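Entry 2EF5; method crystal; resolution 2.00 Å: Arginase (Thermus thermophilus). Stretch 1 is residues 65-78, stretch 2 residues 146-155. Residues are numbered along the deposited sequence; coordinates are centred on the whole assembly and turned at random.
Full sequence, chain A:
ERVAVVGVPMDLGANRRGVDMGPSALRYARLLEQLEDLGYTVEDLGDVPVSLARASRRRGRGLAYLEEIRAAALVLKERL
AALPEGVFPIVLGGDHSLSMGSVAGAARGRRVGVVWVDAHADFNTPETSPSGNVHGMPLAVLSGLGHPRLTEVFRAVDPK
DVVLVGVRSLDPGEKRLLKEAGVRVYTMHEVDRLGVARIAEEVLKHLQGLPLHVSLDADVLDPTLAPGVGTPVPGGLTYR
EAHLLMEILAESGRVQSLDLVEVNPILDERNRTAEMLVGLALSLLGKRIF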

# COMPACT_ATOMS: atom_id res chain seq x y z
N TYR A 65 20.75 -13.23 37.81
CA TYR A 65 22.15 -13.62 37.65
C TYR A 65 22.99 -12.72 36.75
O TYR A 65 23.97 -13.19 36.17
CB TYR A 65 22.21 -15.05 37.11
CG TYR A 65 21.48 -16.08 37.94
CD1 TYR A 65 22.05 -16.59 39.11
CD2 TYR A 65 20.23 -16.55 37.55
CE1 TYR A 65 21.40 -17.57 39.86
CE2 TYR A 65 19.57 -17.53 38.30
CZ TYR A 65 20.15 -18.03 39.45
OH TYR A 65 19.50 -19.00 40.18
N LEU A 66 22.65 -11.45 36.64
CA LEU A 66 23.41 -10.55 35.78
C LEU A 66 24.91 -10.58 36.07
O LEU A 66 25.72 -10.74 35.15
CB LEU A 66 22.89 -9.12 35.87
CG LEU A 66 23.49 -8.14 34.86
CD1 LEU A 66 22.55 -6.99 34.62
CD2 LEU A 66 24.85 -7.64 35.34
N GLU A 67 25.29 -10.41 37.33
CA GLU A 67 26.71 -10.41 37.69
C GLU A 67 27.41 -11.75 37.44
O GLU A 67 28.57 -11.78 37.04
CB GLU A 67 26.90 -10.01 39.15
CG GLU A 67 26.64 -8.54 39.45
CD GLU A 67 27.49 -7.59 38.62
OE1 GLU A 67 28.69 -7.87 38.44
OE2 GLU A 67 26.97 -6.57 38.15
N GLU A 68 26.70 -12.85 37.67
CA GLU A 68 27.30 -14.17 37.44
C GLU A 68 27.50 -14.38 35.94
O GLU A 68 28.50 -14.94 35.50
CB GLU A 68 26.40 -15.28 38.01
CG GLU A 68 26.33 -15.28 39.53
CD GLU A 68 25.20 -14.43 40.08
OE1 GLU A 68 25.04 -13.27 39.64
OE2 GLU A 68 24.48 -14.92 40.97
N ILE A 69 26.53 -13.92 35.16
CA ILE A 69 26.61 -14.03 33.71
C ILE A 69 27.76 -13.17 33.21
O ILE A 69 28.57 -13.60 32.39
CB ILE A 69 25.29 -13.59 33.05
CG1 ILE A 69 24.19 -14.59 33.39
CG2 ILE A 69 25.47 -13.47 31.55
CD1 ILE A 69 22.80 -14.17 32.95
N ARG A 70 27.83 -11.94 33.72
CA ARG A 70 28.89 -11.01 33.34
C ARG A 70 30.27 -11.63 33.62
O ARG A 70 31.17 -11.59 32.77
CB ARG A 70 28.74 -9.70 34.12
CG ARG A 70 29.78 -8.63 33.83
CD ARG A 70 29.54 -7.41 34.72
NE ARG A 70 30.31 -6.24 34.30
CZ ARG A 70 31.61 -6.09 34.49
NH1 ARG A 70 32.32 -7.03 35.10
NH2 ARG A 70 32.22 -4.99 34.07
N ALA A 71 30.43 -12.20 34.81
CA ALA A 71 31.70 -12.81 35.20
C ALA A 71 32.12 -13.93 34.25
O ALA A 71 33.25 -13.94 33.76
CB ALA A 71 31.60 -13.35 36.63
N ALA A 72 31.21 -14.86 33.97
CA ALA A 72 31.50 -15.96 33.07
C ALA A 72 31.81 -15.47 31.65
O ALA A 72 32.81 -15.88 31.06
CB ALA A 72 30.34 -16.94 33.04
N ALA A 73 30.95 -14.61 31.12
CA ALA A 73 31.14 -14.07 29.78
C ALA A 73 32.47 -13.33 29.66
O ALA A 73 33.10 -13.33 28.61
CB ALA A 73 29.99 -13.15 29.42
N LEU A 74 32.89 -12.69 30.75
CA LEU A 74 34.14 -11.95 30.77
C LEU A 74 35.34 -12.89 30.67
O LEU A 74 36.31 -12.61 29.98
CB LEU A 74 34.24 -11.09 32.04
CG LEU A 74 35.31 -10.00 32.08
CD1 LEU A 74 35.17 -9.10 30.85
CD2 LEU A 74 35.16 -9.18 33.36
N VAL A 75 35.25 -14.03 31.36
CA VAL A 75 36.32 -15.01 31.31
C VAL A 75 36.40 -15.54 29.88
O VAL A 75 37.49 -15.74 29.34
CB VAL A 75 36.04 -16.19 32.28
CG1 VAL A 75 37.08 -17.29 32.09
CG2 VAL A 75 36.06 -15.70 33.71
N LEU A 76 35.24 -15.76 29.27
CA LEU A 76 35.17 -16.24 27.90
C LEU A 76 35.80 -15.23 26.94
O LEU A 76 36.62 -15.58 26.10
CB LEU A 76 33.72 -16.50 27.49
CG LEU A 76 33.45 -16.88 26.03
CD1 LEU A 76 34.15 -18.18 25.70
CD2 LEU A 76 31.94 -17.00 25.81
N LYS A 77 35.41 -13.96 27.08
CA LYS A 77 35.95 -12.91 26.23
C LYS A 77 37.47 -12.90 26.29
O LYS A 77 38.14 -12.87 25.26
CB LYS A 77 35.40 -11.55 26.66
CG LYS A 77 36.00 -10.36 25.93
CD LYS A 77 35.51 -9.05 26.53
CE LYS A 77 36.19 -7.85 25.89
NZ LYS A 77 35.72 -6.57 26.51
N GLU A 78 38.02 -12.92 27.50
CA GLU A 78 39.46 -12.90 27.69
C GLU A 78 40.15 -14.12 27.11
O GLU A 78 41.24 -14.02 26.54
CB GLU A 78 39.78 -12.79 29.18
CG GLU A 78 39.07 -11.64 29.87
CD GLU A 78 39.37 -11.56 31.35
OE1 GLU A 78 39.27 -12.60 32.04
OE2 GLU A 78 39.70 -10.46 31.82
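Stretch 2 146-155: GHPRLTEVFR

Two arginines organise this contact, one from each stretch. Arg149 meets Glu67 in a two-pronged salt bridge, NE to OE2 at 2.7 Å and NH2 to OE1 at 2.9 Å, the carboxylate lying at the edge of the guanidinium and leaving its faces free. Arg70 takes one of them: the two guanidinium groups stack, centres 3.5 Å apart and planes at 5°. Each of the two like charges has an acid partner: Arg70 NH2 forms a salt bridge with Glu152 OE2 at 2.8 Å. Arg70 NE also donates to the backbone Arg149 O at 2.7 Å, while Val153 covers the other face of its guanidinium. Farther along, the extended, all-t Lys77 carries NZ to Val153 O, 2.8 Å away, near the end of the second helix.

The frame for these bonds is a pair of helices: helix 148-154, with His147 as N-cap, runs nearly parallel to helix 66-78, at 10° and a closest axial approach of 10.4 Å. Arg70 is level with Leu150, their CA atoms 6.6 Å apart, and Leu74 with Val153. Leu66 begins the packing: its CD1 makes a CH-pi contact over the face of the His147 ring, 3.7 Å from its centroid, and CD2 meets Leu150 CD2 at 4.0 Å. Phe154 closes it, CZ reaching Ala73 CB at 3.4 Å and CE1 Leu74 CD1 at 4.3 Å.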

# COMPACT_ATOMS: atom_id res chain seq x y z
N GLY A 146 21.16 -1.70 26.57
CA GLY A 146 20.86 -2.52 27.73
C GLY A 146 21.54 -2.08 29.01
O GLY A 146 22.03 -0.95 29.11
N HIS A 147 21.59 -2.98 29.98
CA HIS A 147 22.20 -2.69 31.26
C HIS A 147 23.66 -2.26 31.11
O HIS A 147 24.44 -2.92 30.44
CB HIS A 147 22.13 -3.91 32.17
CG HIS A 147 22.38 -3.59 33.61
ND1 HIS A 147 21.36 -3.44 34.52
CD2 HIS A 147 23.53 -3.35 34.28
CE1 HIS A 147 21.88 -3.12 35.70
NE2 HIS A 147 23.19 -3.06 35.57
N PRO A 148 24.03 -1.15 31.76
CA PRO A 148 25.40 -0.61 31.72
C PRO A 148 26.48 -1.62 32.13
O PRO A 148 27.57 -1.62 31.55
CB PRO A 148 25.32 0.59 32.67
CG PRO A 148 23.90 1.04 32.51
CD PRO A 148 23.15 -0.26 32.53
N ARG A 149 26.19 -2.46 33.12
CA ARG A 149 27.14 -3.48 33.61
C ARG A 149 27.53 -4.43 32.49
O ARG A 149 28.60 -5.04 32.52
CB ARG A 149 26.55 -4.33 34.75
CG ARG A 149 26.64 -3.74 36.15
CD ARG A 149 28.06 -3.55 36.61
NE ARG A 149 28.74 -4.71 37.17
CZ ARG A 149 30.05 -4.75 37.38
NH1 ARG A 149 30.79 -3.71 37.06
NH2 ARG A 149 30.62 -5.83 37.89
N LEU A 150 26.65 -4.56 31.51
CA LEU A 150 26.90 -5.46 30.40
C LEU A 150 27.47 -4.77 29.18
O LEU A 150 28.45 -5.23 28.59
CB LEU A 150 25.61 -6.19 30.04
CG LEU A 150 24.99 -7.05 31.15
CD1 LEU A 150 23.70 -7.68 30.64
CD2 LEU A 150 25.97 -8.13 31.58
N THR A 151 26.86 -3.66 28.79
CA THR A 151 27.32 -2.92 27.62
C THR A 151 28.73 -2.35 27.80
O THR A 151 29.49 -2.27 26.83
CB THR A 151 26.36 -1.77 27.26
OG1 THR A 151 26.23 -0.89 28.38
CG2 THR A 151 24.98 -2.33 26.91
N GLU A 152 29.08 -1.98 29.03
CA GLU A 152 30.40 -1.40 29.28
C GLU A 152 31.54 -2.33 28.91
O GLU A 152 32.62 -1.87 28.52
CB GLU A 152 30.54 -0.97 30.75
CG GLU A 152 30.31 -2.08 31.77
CD GLU A 152 30.56 -1.61 33.20
OE1 GLU A 152 30.28 -0.43 33.50
OE2 GLU A 152 31.03 -2.42 34.02
N VAL A 153 31.33 -3.63 29.03
CA VAL A 153 32.39 -4.58 28.70
C VAL A 153 32.09 -5.49 27.51
O VAL A 153 33.00 -6.16 27.01
CB VAL A 153 32.75 -5.47 29.91
CG1 VAL A 153 33.39 -4.63 31.00
CG2 VAL A 153 31.50 -6.16 30.43
N PHE A 154 30.85 -5.51 27.04
CA PHE A 154 30.51 -6.38 25.91
C PHE A 154 30.07 -5.70 24.62
O PHE A 154 29.91 -6.38 23.60
CB PHE A 154 29.46 -7.40 26.34
CG PHE A 154 29.88 -8.26 27.50
CD1 PHE A 154 31.10 -8.91 27.48
CD2 PHE A 154 29.08 -8.38 28.63
CE1 PHE A 154 31.52 -9.68 28.56
CE2 PHE A 154 29.48 -9.14 29.72
CZ PHE A 154 30.71 -9.79 29.69
N ARG A 155 29.86 -4.39 24.63
CA ARG A 155 29.45 -3.71 23.40
C ARG A 155 30.56 -4.05 22.41
O ARG A 155 31.74 -3.89 22.72
CB ARG A 155 29.38 -2.19 23.61
CG ARG A 155 28.86 -1.42 22.40
CD ARG A 155 28.58 0.05 22.74
NE ARG A 155 29.80 0.80 23.04
CZ ARG A 155 30.70 1.18 22.14
NH1 ARG A 155 30.52 0.88 20.86
NH2 ARG A 155 31.77 1.86 22.52